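Local structure of putative uncharacterized protein (Chaetomium thermophilum, 5T8V) at residues E454-M459 / L614-N619; T645-D650 / S677-L682; N731-R736 / R749-E754. The protein probably acts in loading cohesin onto chromatin as a member of the SCC2/Nipped-B family, this chain being its C-terminal, HEAT-repeat fragment. One frame throughout, in Å; residues are numbered along the deposited sequence.

Interaction 1: E454-M459 / L614-N619; sequences ELLGTM and LNILLN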
ATOM      1  N   GLU A 454      12.290  -3.509   6.192  1.00 35.18           N
ATOM      2  CA  GLU A 454      12.951  -2.825   5.086  1.00 36.80           C
ATOM      3  C   GLU A 454      13.934  -3.745   4.372  1.00 35.08           C
ATOM      4  O   GLU A 454      14.065  -3.687   3.144  1.00 35.82           O
ATOM      5  CB  GLU A 454      13.652  -1.572   5.606  1.00 41.17           C
ATOM      6  CG  GLU A 454      14.457  -0.820   4.560  1.00 43.96           C
ATOM      7  CD  GLU A 454      14.751   0.612   4.972  1.00 47.88           C
ATOM      8  OE1 GLU A 454      14.413   0.982   6.118  1.00 49.54           O
ATOM      9  OE2 GLU A 454      15.318   1.366   4.153  1.00 48.81           O
ATOM     10  N   LEU A 455      14.635  -4.601   5.118  1.00 28.40           N
ATOM     11  CA  LEU A 455      15.588  -5.514   4.492  1.00 25.58           C
ATOM     12  C   LEU A 455      14.891  -6.726   3.889  1.00 23.30           C
ATOM     13  O   LEU A 455      15.240  -7.160   2.785  1.00 22.15           O
ATOM     14  CB  LEU A 455      16.639  -5.962   5.509  1.00 24.61           C
ATOM     15  CG  LEU A 455      17.701  -4.942   5.930  1.00 25.75           C
ATOM     16  CD1 LEU A 455      18.736  -5.621   6.810  1.00 24.71           C
ATOM     17  CD2 LEU A 455      18.383  -4.279   4.736  1.00 27.08           C
ATOM     18  N   LEU A 456      13.915  -7.292   4.599  1.00 17.75           N
ATOM     19  CA  LEU A 456      13.120  -8.373   4.031  1.00 17.15           C
ATOM     20  C   LEU A 456      12.522  -7.966   2.693  1.00 17.40           C
ATOM     21  O   LEU A 456      12.317  -8.816   1.821  1.00 16.64           O
ATOM     22  CB  LEU A 456      12.019  -8.788   5.009  1.00 17.97           C
ATOM     23  CG  LEU A 456      12.471  -9.601   6.227  1.00 17.67           C
ATOM     24  CD1 LEU A 456      11.350  -9.716   7.248  1.00 18.99           C
ATOM     25  CD2 LEU A 456      12.944 -10.986   5.815  1.00 16.28           C
ATOM     26  N   GLY A 457      12.253  -6.676   2.508  1.00 21.29           N
ATOM     27  CA  GLY A 457      11.799  -6.185   1.223  1.00 21.54           C
ATOM     28  C   GLY A 457      12.836  -6.358   0.130  1.00 21.52           C
ATOM     29  O   GLY A 457      12.553  -6.962  -0.910  1.00 21.73           O
ATOM     30  N   THR A 458      14.046  -5.836   0.350  1.00 21.91           N
ATOM     31  CA  THR A 458      15.085  -5.938  -0.671  1.00 21.32           C
ATOM     32  C   THR A 458      15.417  -7.396  -0.964  1.00 20.21           C
ATOM     33  O   THR A 458      15.616  -7.774  -2.125  1.00 22.34           O
ATOM     34  CB  THR A 458      16.344  -5.179  -0.236  1.00 21.71           C
ATOM     35  OG1 THR A 458      16.882  -5.779   0.944  1.00 24.06           O
ATOM     36  CG2 THR A 458      16.031  -3.723   0.056  1.00 22.50           C
ATOM     37  N   MET A 459      15.481  -8.232   0.075  1.00 18.78           N
ATOM     38  CA  MET A 459      15.738  -9.652  -0.143  1.00 18.30           C
ATOM     39  C   MET A 459      14.619 -10.284  -0.961  1.00 18.11           C
ATOM     40  O   MET A 459      14.874 -11.070  -1.884  1.00 16.67           O
ATOM     41  CB  MET A 459      15.903 -10.369   1.201  1.00 18.15           C
ATOM     42  CG  MET A 459      17.240 -10.088   1.889  1.00 20.32           C
ATOM     43  SD  MET A 459      17.516 -11.019   3.419  1.00 20.99           S
ATOM     44  CE  MET A 459      16.338 -10.226   4.496  1.00 22.27           C
ATOM     45  N   LEU A 614       7.260 -12.771   1.619  1.00 16.28           N
ATOM     46  CA  LEU A 614       6.382 -11.949   0.794  1.00 16.83           C
ATOM     47  C   LEU A 614       5.135 -11.560   1.577  1.00 18.92           C
ATOM     48  O   LEU A 614       4.736 -10.389   1.597  1.00 20.11           O
ATOM     49  CB  LEU A 614       6.016 -12.691  -0.491  1.00 15.00           C
ATOM     50  CG  LEU A 614       5.048 -11.970  -1.436  1.00 16.69           C
ATOM     51  CD1 LEU A 614       5.555 -10.584  -1.806  1.00 16.22           C
ATOM     52  CD2 LEU A 614       4.812 -12.804  -2.691  1.00 15.06           C
ATOM     53  N   ASN A 615       4.527 -12.528   2.267  1.00 28.54           N
ATOM     54  CA  ASN A 615       3.383 -12.213   3.113  1.00 29.48           C
ATOM     55  C   ASN A 615       3.751 -11.144   4.134  1.00 30.52           C
ATOM     56  O   ASN A 615       3.050 -10.135   4.271  1.00 33.06           O
ATOM     57  CB  ASN A 615       2.872 -13.479   3.802  1.00 31.96           C
ATOM     58  CG  ASN A 615       2.081 -14.366   2.863  1.00 33.58           C
ATOM     59  OD1 ASN A 615       0.855 -14.434   2.941  1.00 35.87           O
ATOM     60  ND2 ASN A 615       2.777 -15.038   1.954  1.00 32.78           N
ATOM     61  N   ILE A 616       4.870 -11.336   4.840  1.00 21.11           N
ATOM     62  CA  ILE A 616       5.315 -10.337   5.806  1.00 22.31           C
ATOM     63  C   ILE A 616       5.339  -8.965   5.154  1.00 21.71           C
ATOM     64  O   ILE A 616       4.921  -7.965   5.751  1.00 23.17           O
ATOM     65  CB  ILE A 616       6.695 -10.720   6.378  1.00 22.21           C
ATOM     66  CG1 ILE A 616       6.540 -11.834   7.415  1.00 23.68           C
ATOM     67  CG2 ILE A 616       7.396  -9.505   6.998  1.00 22.97           C
ATOM     68  CD1 ILE A 616       7.848 -12.451   7.863  1.00 23.47           C
ATOM     69  N   LEU A 617       5.812  -8.900   3.911  1.00 21.60           N
ATOM     70  CA  LEU A 617       5.859  -7.626   3.208  1.00 23.33           C
ATOM     71  C   LEU A 617       4.452  -7.111   2.934  1.00 24.17           C
ATOM     72  O   LEU A 617       4.128  -5.960   3.250  1.00 26.52           O
ATOM     73  CB  LEU A 617       6.647  -7.786   1.909  1.00 24.62           C
ATOM     74  CG  LEU A 617       7.197  -6.508   1.284  1.00 28.38           C
ATOM     75  CD1 LEU A 617       8.275  -5.893   2.169  1.00 29.89           C
ATOM     76  CD2 LEU A 617       7.739  -6.802  -0.107  1.00 28.06           C
ATOM     77  N   LEU A 618       3.593  -7.962   2.369  1.00 21.31           N
ATOM     78  CA  LEU A 618       2.244  -7.531   2.013  1.00 22.29           C
ATOM     79  C   LEU A 618       1.502  -6.996   3.231  1.00 24.46           C
ATOM     80  O   LEU A 618       0.961  -5.885   3.205  1.00 26.83           O
ATOM     81  CB  LEU A 618       1.481  -8.691   1.373  1.00 21.03           C
ATOM     82  CG  LEU A 618       1.947  -9.070  -0.038  1.00 19.35           C
ATOM     83  CD1 LEU A 618       1.486 -10.470  -0.424  1.00 18.19           C
ATOM     84  CD2 LEU A 618       1.448  -8.057  -1.054  1.00 19.96           C
ATOM     85  N   ASN A 619       1.482  -7.768   4.320  1.00 34.92           N
ATOM     86  CA  ASN A 619       0.793  -7.325   5.526  1.00 38.29           C
ATOM     87  C   ASN A 619       1.398  -6.053   6.103  1.00 40.20           C
ATOM     88  O   ASN A 619       0.722  -5.351   6.863  1.00 42.20           O
ATOM     89  CB  ASN A 619       0.806  -8.429   6.584  1.00 41.73           C
ATOM     90  CG  ASN A 619      -0.046  -9.620   6.193  1.00 44.64           C
ATOM     91  OD1 ASN A 619      -1.273  -9.531   6.141  1.00 46.38           O
ATOM     92  ND2 ASN A 619       0.602 -10.749   5.922  1.00 44.79           N
TER
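Leu617 meets a flat group, the peptide leading into Gly457: its CD1 comes over one face of that peptide, 3.7 Å from Gly457 CA and 4.1 Å from Gly457 N. No flat side chain bridges the two segments, so no ring stacks here. Both belong to helices of a HEAT-repeat alpha-solenoid, 446-474 and 610-619, and they come closest where Gly457 brings backbone rather than a side chain to the interface, its CA 6.4 Å from that of Leu617. With CG anti to the backbone N (chi1 -160°), Leu617 stretches one methyl toward this glycine while its side chain also packs on Ser632, Ser635 and Ile636 of helix 628-642.

Alongside, Leu456 CD1 touches Ile616 CG2 at 4.0 Å, and the two side chains cross obliquely. Met435 and Val436 of helix 423-440 cover Leu456, and Leu453 adds to the packing of Ile616. No hydrogen bond joins the segments. Thr458 turns away from the contact and bonds back to its own helix: its OG1 gives a hydrogen bond to Leu455 O (2.8 Å) in the carbonyl plane, on a lone pair, while Met459 N also donates to that oxygen.

Interaction 2: T645-D650 / S677-L682; sequences TILDGD and SKCISL
Leu647 splits its two methyls between two residues of one helical turn. CD2 of Leu647 lies 3.9 Å from Cys679 SG, and CD1 of Leu647 sits 4.0 Å from Leu682 CB. The setting is the HEAT-repeat alpha-solenoid: Leu647 ends a short 3-10 segment in the connection between helices 628-642 and 652-660, while Cys679 and Leu682 belong to the last part of helix 666-682. Leu647 CD1 also reaches Leu682 CD1, at 4.2 Å, and the leucine side chains cross at about a right angle, so they meet at methyl and methylene groups instead of lying alongside each other. Leu647 keeps its CG anti to its own carbonyl carbon (chi1 -60°), which carries the fork across toward the helix; chi2, at 168°, then gives one prong to each partner. The contact is wholly apolar, with no hydrogen bond between the segments, and Leu647 and Cys679 are buried.

One shell out, helix 652-660 backs the contact: Val653 and Val654 pack on Leu647, and Ile657 on Cys679. Met640 of helix 628-642 and Met690 of helix 685-696 also reach Cys679, so this cysteine lies where several helices converge.

Polar contacts then position the connection itself. Beyond Leu647 the chain leaves the 3-10 turn, passes Gly649 with a positive phi of 56°, and runs on toward helix 652-660; just before it, Ser651 OG is hydrogen-bonded to Ile646 O. Further back, Thr645 OG1 is hydrogen-bonded to Asp643 OD1. Asp648 OD2 makes a salt bridge with Arg683 NH1, just past Leu682, tying the connection to the C-terminal end of helix 666-682. The backbone closes the 3-10 turn, Asp648 N donating to Thr645 O at 3.1 Å.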
ATOM      1  N   THR A 645       4.684 -13.333 -13.001  1.00 37.64           N
ATOM      2  CA  THR A 645       3.906 -14.565 -12.932  1.00 37.70           C
ATOM      3  C   THR A 645       3.267 -14.767 -11.564  1.00 34.77           C
ATOM      4  O   THR A 645       2.336 -15.570 -11.445  1.00 34.81           O
ATOM      5  CB  THR A 645       4.783 -15.772 -13.270  1.00 38.65           C
ATOM      6  OG1 THR A 645       5.791 -15.932 -12.266  1.00 38.92           O
ATOM      7  CG2 THR A 645       5.449 -15.595 -14.631  1.00 39.76           C
ATOM      8  N   ILE A 646       3.735 -14.064 -10.529  1.00 18.71           N
ATOM      9  CA  ILE A 646       3.117 -14.185  -9.212  1.00 20.29           C
ATOM     10  C   ILE A 646       1.746 -13.538  -9.155  1.00 20.56           C
ATOM     11  O   ILE A 646       1.046 -13.679  -8.145  1.00 18.31           O
ATOM     12  CB  ILE A 646       4.002 -13.573  -8.106  1.00 22.14           C
ATOM     13  CG1 ILE A 646       4.187 -12.070  -8.331  1.00 24.62           C
ATOM     14  CG2 ILE A 646       5.350 -14.286  -8.054  1.00 23.17           C
ATOM     15  CD1 ILE A 646       4.898 -11.376  -7.201  1.00 25.68           C
ATOM     16  N   LEU A 647       1.348 -12.823 -10.204  1.00 30.81           N
ATOM     17  CA  LEU A 647       0.011 -12.255 -10.300  1.00 31.33           C
ATOM     18  C   LEU A 647      -0.983 -13.203 -10.956  1.00 33.07           C
ATOM     19  O   LEU A 647      -2.142 -12.825 -11.151  1.00 35.17           O
ATOM     20  CB  LEU A 647       0.061 -10.938 -11.080  1.00 31.03           C
ATOM     21  CG  LEU A 647       0.943  -9.848 -10.473  1.00 31.12           C
ATOM     22  CD1 LEU A 647       1.144  -8.723 -11.463  1.00 32.37           C
ATOM     23  CD2 LEU A 647       0.339  -9.319  -9.178  1.00 32.34           C
ATOM     24  N   ASP A 648      -0.565 -14.419 -11.286  1.00 41.26           N
ATOM     25  CA  ASP A 648      -1.404 -15.374 -11.993  1.00 43.25           C
ATOM     26  C   ASP A 648      -2.069 -16.338 -11.019  1.00 44.35           C
ATOM     27  O   ASP A 648      -1.598 -16.561  -9.901  1.00 44.40           O
ATOM     28  CB  ASP A 648      -0.580 -16.157 -13.016  1.00 43.29           C
ATOM     29  CG  ASP A 648      -0.019 -15.271 -14.112  1.00 45.48           C
ATOM     30  OD1 ASP A 648      -0.581 -14.180 -14.345  1.00 47.68           O
ATOM     31  OD2 ASP A 648       0.984 -15.665 -14.745  1.00 45.26           O
ATOM     32  N   GLY A 649      -3.183 -16.912 -11.467  1.00 35.27           N
ATOM     33  CA  GLY A 649      -3.917 -17.871 -10.670  1.00 33.68           C
ATOM     34  C   GLY A 649      -4.308 -17.297  -9.323  1.00 34.19           C
ATOM     35  O   GLY A 649      -4.590 -16.104  -9.176  1.00 34.88           O
ATOM     36  N   ASP A 650      -4.333 -18.170  -8.317  1.00 49.21           N
ATOM     37  CA  ASP A 650      -4.646 -17.769  -6.947  1.00 48.84           C
ATOM     38  C   ASP A 650      -3.463 -16.972  -6.403  1.00 48.77           C
ATOM     39  O   ASP A 650      -2.641 -17.460  -5.626  1.00 50.14           O
ATOM     40  CB  ASP A 650      -4.948 -18.989  -6.085  1.00 49.89           C
ATOM     41  CG  ASP A 650      -6.133 -19.786  -6.597  1.00 51.99           C
ATOM     42  OD1 ASP A 650      -6.953 -19.223  -7.355  1.00 50.96           O
ATOM     43  OD2 ASP A 650      -6.249 -20.975  -6.236  1.00 54.35           O
ATOM     44  N   SER A 677      -3.065  -0.353 -10.034  1.00 38.70           N
ATOM     45  CA  SER A 677      -2.667   0.118 -11.354  1.00 39.73           C
ATOM     46  C   SER A 677      -1.473  -0.668 -11.880  1.00 39.20           C
ATOM     47  O   SER A 677      -1.440  -1.043 -13.058  1.00 40.02           O
ATOM     48  CB  SER A 677      -2.345   1.610 -11.306  1.00 40.16           C
ATOM     49  OG  SER A 677      -2.054   2.107 -12.601  1.00 41.09           O
ATOM     50  N   LYS A 678      -0.480  -0.930 -11.026  1.00 37.23           N
ATOM     51  CA  LYS A 678       0.678  -1.695 -11.478  1.00 36.05           C
ATOM     52  C   LYS A 678       0.278  -3.110 -11.881  1.00 34.30           C
ATOM     53  O   LYS A 678       0.721  -3.618 -12.920  1.00 35.11           O
ATOM     54  CB  LYS A 678       1.748  -1.725 -10.387  1.00 36.30           C
ATOM     55  CG  LYS A 678       3.093  -2.283 -10.844  1.00 35.75           C
ATOM     56  CD  LYS A 678       3.676  -1.466 -11.986  1.00 37.11           C
ATOM     57  CE  LYS A 678       5.154  -1.191 -11.779  1.00 38.05           C
ATOM     58  NZ  LYS A 678       5.722  -0.357 -12.876  1.00 39.74           N
ATOM     59  N   CYS A 679      -0.559  -3.763 -11.073  1.00 29.18           N
ATOM     60  CA  CYS A 679      -1.069  -5.078 -11.441  1.00 27.73           C
ATOM     61  C   CYS A 679      -1.718  -5.040 -12.817  1.00 28.87           C
ATOM     62  O   CYS A 679      -1.374  -5.831 -13.704  1.00 27.26           O
ATOM     63  CB  CYS A 679      -2.069  -5.565 -10.391  1.00 27.63           C
ATOM     64  SG  CYS A 679      -1.356  -5.858  -8.755  1.00 28.58           S
ATOM     65  N   ILE A 680      -2.662  -4.115 -13.014  1.00 40.57           N
ATOM     66  CA  ILE A 680      -3.339  -4.000 -14.304  1.00 40.91           C
ATOM     67  C   ILE A 680      -2.323  -3.787 -15.418  1.00 40.19           C
ATOM     68  O   ILE A 680      -2.499  -4.272 -16.542  1.00 39.30           O
ATOM     69  CB  ILE A 680      -4.373  -2.859 -14.255  1.00 43.48           C
ATOM     70  CG1 ILE A 680      -5.460  -3.170 -13.225  1.00 43.70           C
ATOM     71  CG2 ILE A 680      -5.002  -2.641 -15.630  1.00 45.83           C
ATOM     72  CD1 ILE A 680      -6.305  -1.970 -12.853  1.00 44.79           C
ATOM     73  N   SER A 681      -1.246  -3.057 -15.125  1.00 28.47           N
ATOM     74  CA  SER A 681      -0.232  -2.790 -16.136  1.00 28.64           C
ATOM     75  C   SER A 681       0.511  -4.061 -16.528  1.00 28.67           C
ATOM     76  O   SER A 681       0.792  -4.282 -17.711  1.00 29.08           O
ATOM     77  CB  SER A 681       0.747  -1.737 -15.621  1.00 29.80           C
ATOM     78  OG  SER A 681       1.804  -1.531 -16.541  1.00 31.36           O
ATOM     79  N   LEU A 682       0.835  -4.910 -15.551  1.00 41.08           N
ATOM     80  CA  LEU A 682       1.626  -6.100 -15.843  1.00 38.92           C
ATOM     81  C   LEU A 682       0.782  -7.241 -16.397  1.00 39.15           C
ATOM     82  O   LEU A 682       1.283  -8.040 -17.196  1.00 40.11           O
ATOM     83  CB  LEU A 682       2.364  -6.552 -14.584  1.00 36.36           C
ATOM     84  CG  LEU A 682       3.503  -5.623 -14.162  1.00 35.51           C
ATOM     85  CD1 LEU A 682       3.938  -5.930 -12.745  1.00 34.08           C
ATOM     86  CD2 LEU A 682       4.678  -5.747 -15.123  1.00 34.25           C
TER

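Interaction 3: N731-R736 / R749-E754; sequences NGLLHR and RQVIEE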
ATOM      1  N   ASN A 731     -21.186   5.441 -15.000  1.00 33.35           N
ATOM      2  CA  ASN A 731     -22.267   5.582 -14.032  1.00 33.79           C
ATOM      3  C   ASN A 731     -21.738   6.066 -12.688  1.00 34.68           C
ATOM      4  O   ASN A 731     -22.337   6.949 -12.063  1.00 35.92           O
ATOM      5  CB  ASN A 731     -23.009   4.255 -13.873  1.00 32.78           C
ATOM      6  CG  ASN A 731     -24.307   4.405 -13.107  1.00 33.37           C
ATOM      7  OD1 ASN A 731     -24.306   4.537 -11.884  1.00 34.01           O
ATOM      8  ND2 ASN A 731     -25.425   4.388 -13.826  1.00 33.27           N
ATOM      9  N   GLY A 732     -20.615   5.507 -12.230  1.00 34.20           N
ATOM     10  CA  GLY A 732     -20.027   5.983 -10.985  1.00 35.21           C
ATOM     11  C   GLY A 732     -19.542   7.418 -11.086  1.00 36.79           C
ATOM     12  O   GLY A 732     -19.868   8.265 -10.245  1.00 38.34           O
ATOM     13  N   LEU A 733     -18.745   7.709 -12.118  1.00 41.46           N
ATOM     14  CA  LEU A 733     -18.284   9.073 -12.352  1.00 44.40           C
ATOM     15  C   LEU A 733     -19.443  10.056 -12.314  1.00 46.74           C
ATOM     16  O   LEU A 733     -19.379  11.089 -11.637  1.00 48.90           O
ATOM     17  CB  LEU A 733     -17.564   9.157 -13.700  1.00 44.90           C
ATOM     18  CG  LEU A 733     -16.146   8.593 -13.756  1.00 45.50           C
ATOM     19  CD1 LEU A 733     -15.700   8.424 -15.200  1.00 45.75           C
ATOM     20  CD2 LEU A 733     -15.186   9.500 -13.011  1.00 46.97           C
ATOM     21  N   LEU A 734     -20.518   9.749 -13.042  1.00 40.11           N
ATOM     22  CA  LEU A 734     -21.676  10.634 -13.045  1.00 40.54           C
ATOM     23  C   LEU A 734     -22.278  10.755 -11.652  1.00 42.40           C
ATOM     24  O   LEU A 734     -22.632  11.857 -11.218  1.00 44.08           O
ATOM     25  CB  LEU A 734     -22.716  10.136 -14.045  1.00 39.37           C
ATOM     26  CG  LEU A 734     -22.467  10.526 -15.507  1.00 39.40           C
ATOM     27  CD1 LEU A 734     -23.267   9.659 -16.469  1.00 38.03           C
ATOM     28  CD2 LEU A 734     -22.810  11.994 -15.725  1.00 41.23           C
ATOM     29  N   HIS A 735     -22.388   9.640 -10.925  1.00 50.60           N
ATOM     30  CA  HIS A 735     -22.877   9.710  -9.551  1.00 53.94           C
ATOM     31  C   HIS A 735     -22.028  10.644  -8.702  1.00 57.44           C
ATOM     32  O   HIS A 735     -22.523  11.210  -7.720  1.00 59.02           O
ATOM     33  CB  HIS A 735     -22.903   8.318  -8.920  1.00 53.95           C
ATOM     34  CG  HIS A 735     -24.257   7.683  -8.910  1.00 54.81           C
ATOM     35  ND1 HIS A 735     -24.676   6.805  -9.888  1.00 53.92           N
ATOM     36  CD2 HIS A 735     -25.290   7.801  -8.043  1.00 56.65           C
ATOM     37  CE1 HIS A 735     -25.908   6.409  -9.620  1.00 54.49           C
ATOM     38  NE2 HIS A 735     -26.303   6.998  -8.507  1.00 56.40           N
ATOM     39  N   ARG A 736     -20.756  10.821  -9.055  1.00 65.19           N
ATOM     40  CA  ARG A 736     -19.855  11.662  -8.278  1.00 68.61           C
ATOM     41  C   ARG A 736     -19.909  13.133  -8.680  1.00 70.98           C
ATOM     42  O   ARG A 736     -19.018  13.898  -8.295  1.00 72.19           O
ATOM     43  CB  ARG A 736     -18.421  11.140  -8.401  1.00 67.82           C
ATOM     44  CG  ARG A 736     -18.214   9.758  -7.797  1.00 65.21           C
ATOM     45  CD  ARG A 736     -17.834   9.831  -6.322  1.00 66.48           C
ATOM     46  NE  ARG A 736     -18.831  10.524  -5.508  1.00 68.69           N
ATOM     47  CZ  ARG A 736     -19.898   9.946  -4.963  1.00 70.01           C
ATOM     48  NH1 ARG A 736     -20.131   8.651  -5.139  1.00 68.40           N
ATOM     49  NH2 ARG A 736     -20.742  10.667  -4.238  1.00 73.18           N
ATOM     50  N   ARG A 749     -16.833  16.325 -13.608  1.00 72.26           N
ATOM     51  CA  ARG A 749     -17.200  17.047 -14.819  1.00 73.21           C
ATOM     52  C   ARG A 749     -16.107  16.925 -15.871  1.00 73.32           C
ATOM     53  O   ARG A 749     -16.337  16.403 -16.962  1.00 72.18           O
ATOM     54  CB  ARG A 749     -17.475  18.517 -14.499  1.00 77.13           C
ATOM     55  CG  ARG A 749     -18.749  18.754 -13.715  1.00 77.65           C
ATOM     56  CD  ARG A 749     -19.073  20.234 -13.630  1.00 81.27           C
ATOM     57  NE  ARG A 749     -20.075  20.510 -12.604  1.00 82.83           N
ATOM     58  CZ  ARG A 749     -19.801  20.753 -11.325  1.00 84.99           C
ATOM     59  NH1 ARG A 749     -18.545  20.761 -10.894  1.00 85.93           N
ATOM     60  NH2 ARG A 749     -20.787  20.991 -10.472  1.00 86.08           N
ATOM     61  N   GLN A 750     -14.899  17.396 -15.549  1.00 83.17           N
ATOM     62  CA  GLN A 750     -13.774  17.332 -16.477  1.00 85.02           C
ATOM     63  C   GLN A 750     -13.701  15.988 -17.201  1.00 80.65           C
ATOM     64  O   GLN A 750     -13.753  15.919 -18.437  1.00 80.86           O
ATOM     65  CB  GLN A 750     -12.477  17.606 -15.705  1.00 88.39           C
ATOM     66  CG  GLN A 750     -11.192  17.225 -16.435  1.00 90.02           C
ATOM     67  CD  GLN A 750     -11.044  17.925 -17.771  1.00 93.28           C
ATOM     68  OE1 GLN A 750     -10.701  17.301 -18.776  1.00 94.03           O
ATOM     69  NE2 GLN A 750     -11.290  19.231 -17.787  1.00 95.73           N
ATOM     70  N   VAL A 751     -13.589  14.905 -16.430  1.00 53.99           N
ATOM     71  CA  VAL A 751     -13.419  13.579 -17.019  1.00 52.63           C
ATOM     72  C   VAL A 751     -14.596  13.244 -17.926  1.00 50.62           C
ATOM     73  O   VAL A 751     -14.419  12.768 -19.053  1.00 50.20           O
ATOM     74  CB  VAL A 751     -13.240  12.523 -15.913  1.00 54.18           C
ATOM     75  CG1 VAL A 751     -13.128  11.128 -16.513  1.00 53.68           C
ATOM     76  CG2 VAL A 751     -12.010  12.837 -15.074  1.00 56.20           C
ATOM     77  N   ILE A 752     -15.818  13.486 -17.447  1.00 63.58           N
ATOM     78  CA  ILE A 752     -16.997  13.141 -18.237  1.00 61.69           C
ATOM     79  C   ILE A 752     -17.001  13.914 -19.551  1.00 63.00           C
ATOM     80  O   ILE A 752     -17.362  13.376 -20.605  1.00 62.60           O
ATOM     81  CB  ILE A 752     -18.274  13.389 -17.416  1.00 60.63           C
ATOM     82  CG1 ILE A 752     -18.276  12.489 -16.178  1.00 59.63           C
ATOM     83  CG2 ILE A 752     -19.521  13.121 -18.257  1.00 59.11           C
ATOM     84  CD1 ILE A 752     -19.262  12.904 -15.121  1.00 60.15           C
ATOM     85  N   GLU A 753     -16.598  15.185 -19.512  1.00 73.22           N
ATOM     86  CA  GLU A 753     -16.464  15.960 -20.740  1.00 75.23           C
ATOM     87  C   GLU A 753     -15.440  15.329 -21.670  1.00 75.69           C
ATOM     88  O   GLU A 753     -15.614  15.331 -22.894  1.00 76.55           O
ATOM     89  CB  GLU A 753     -16.065  17.402 -20.420  1.00 78.31           C
ATOM     90  CG  GLU A 753     -17.033  18.147 -19.512  1.00 79.05           C
ATOM     91  CD  GLU A 753     -16.694  19.620 -19.373  1.00 82.26           C
ATOM     92  OE1 GLU A 753     -15.912  20.134 -20.200  1.00 84.08           O
ATOM     93  OE2 GLU A 753     -17.206  20.263 -18.432  1.00 83.27           O
ATOM     94  N   GLU A 754     -14.361  14.781 -21.108  1.00 86.98           N
ATOM     95  CA  GLU A 754     -13.304  14.224 -21.945  1.00 89.12           C
ATOM     96  C   GLU A 754     -13.748  12.928 -22.618  1.00 84.69           C
ATOM     97  O   GLU A 754     -13.565  12.755 -23.829  1.00 84.64           O
ATOM     98  CB  GLU A 754     -12.045  13.992 -21.110  1.00 90.57           C
ATOM     99  CG  GLU A 754     -10.855  13.504 -21.921  1.00 90.24           C
ATOM    100  CD  GLU A 754      -9.594  13.391 -21.092  1.00 90.46           C
ATOM    101  OE1 GLU A 754      -9.587  13.893 -19.946  1.00 90.30           O
ATOM    102  OE2 GLU A 754      -8.610  12.797 -21.581  1.00 90.69           O
TER
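Ile752 fills the tight part of this contact, driving its CD1 against Leu734 CD2 at 3.7 Å. Ile752 CD1 is also 3.9 Å from Leu734 CA and from Leu733 O, so it beds against helix backbone as well as side chain. Beside it Ile752 CG1 passes Leu733 CB at 4.2 Å. Leu734 and Ile752 cross at about a right angle. Leu734 starts from a bond that does not aim straight at the other helix, and it is the CD2 branch that reaches across. A second, smaller touch lies to one side, Leu733 CD1 against Val751 CG1 at 4.0 Å. All four side chains are buried, and Met710 of helix 703-719 and Val796 of helix 791-801 extend the core over Leu733 and Leu734 respectively.

This is the helical-hairpin packing of a HEAT-type solenoid: consecutive helices 723-735 and 742-755 run roughly antiparallel, their local axes 9.8 Å apart at 141°.

Away from Ile752 the character changes. His735 points off to the far side of its helix, partly exposed, and turns back on its own chain: ND1 donates to Asn731 O at 3.2 Å, the oxygen lying in the ring plane. His735 N takes the same oxygen from the opposite face of the carbonyl plane. Arg736 leads away too, its NE in a salt bridge with Asp739, and Glu754 OE1 pairs with Lys714 NZ in a salt bridge.

These polar bonds stay within a helix or lead outside the two segments. The pairing therefore depends on the fit and burial of four aliphatic side chains, with no polar bond across to set the register.

Overall arrangement
Going from the N terminus, interaction 1 comes first and closes the longest loop, bringing helix 446-474 against helix 610-619 across 154 intervening residues, most of them helical. Interaction 2 then joins the connection after helix 628-642 to helix 666-682, 26 residues on, and interaction 3 closes a hairpin over only 12. The three follow in series; none nests or crosses. The centres of interactions 1 and 2 lie about 18 Å apart. Those of interactions 2 and 3 are about 28 Å apart, and no two of the contacts touch. Shared helices bridge them: 628-642 packs on residues of interactions 1 and 2, and 703-719 on residues of interactions 2 and 3, carrying the solenoid onward.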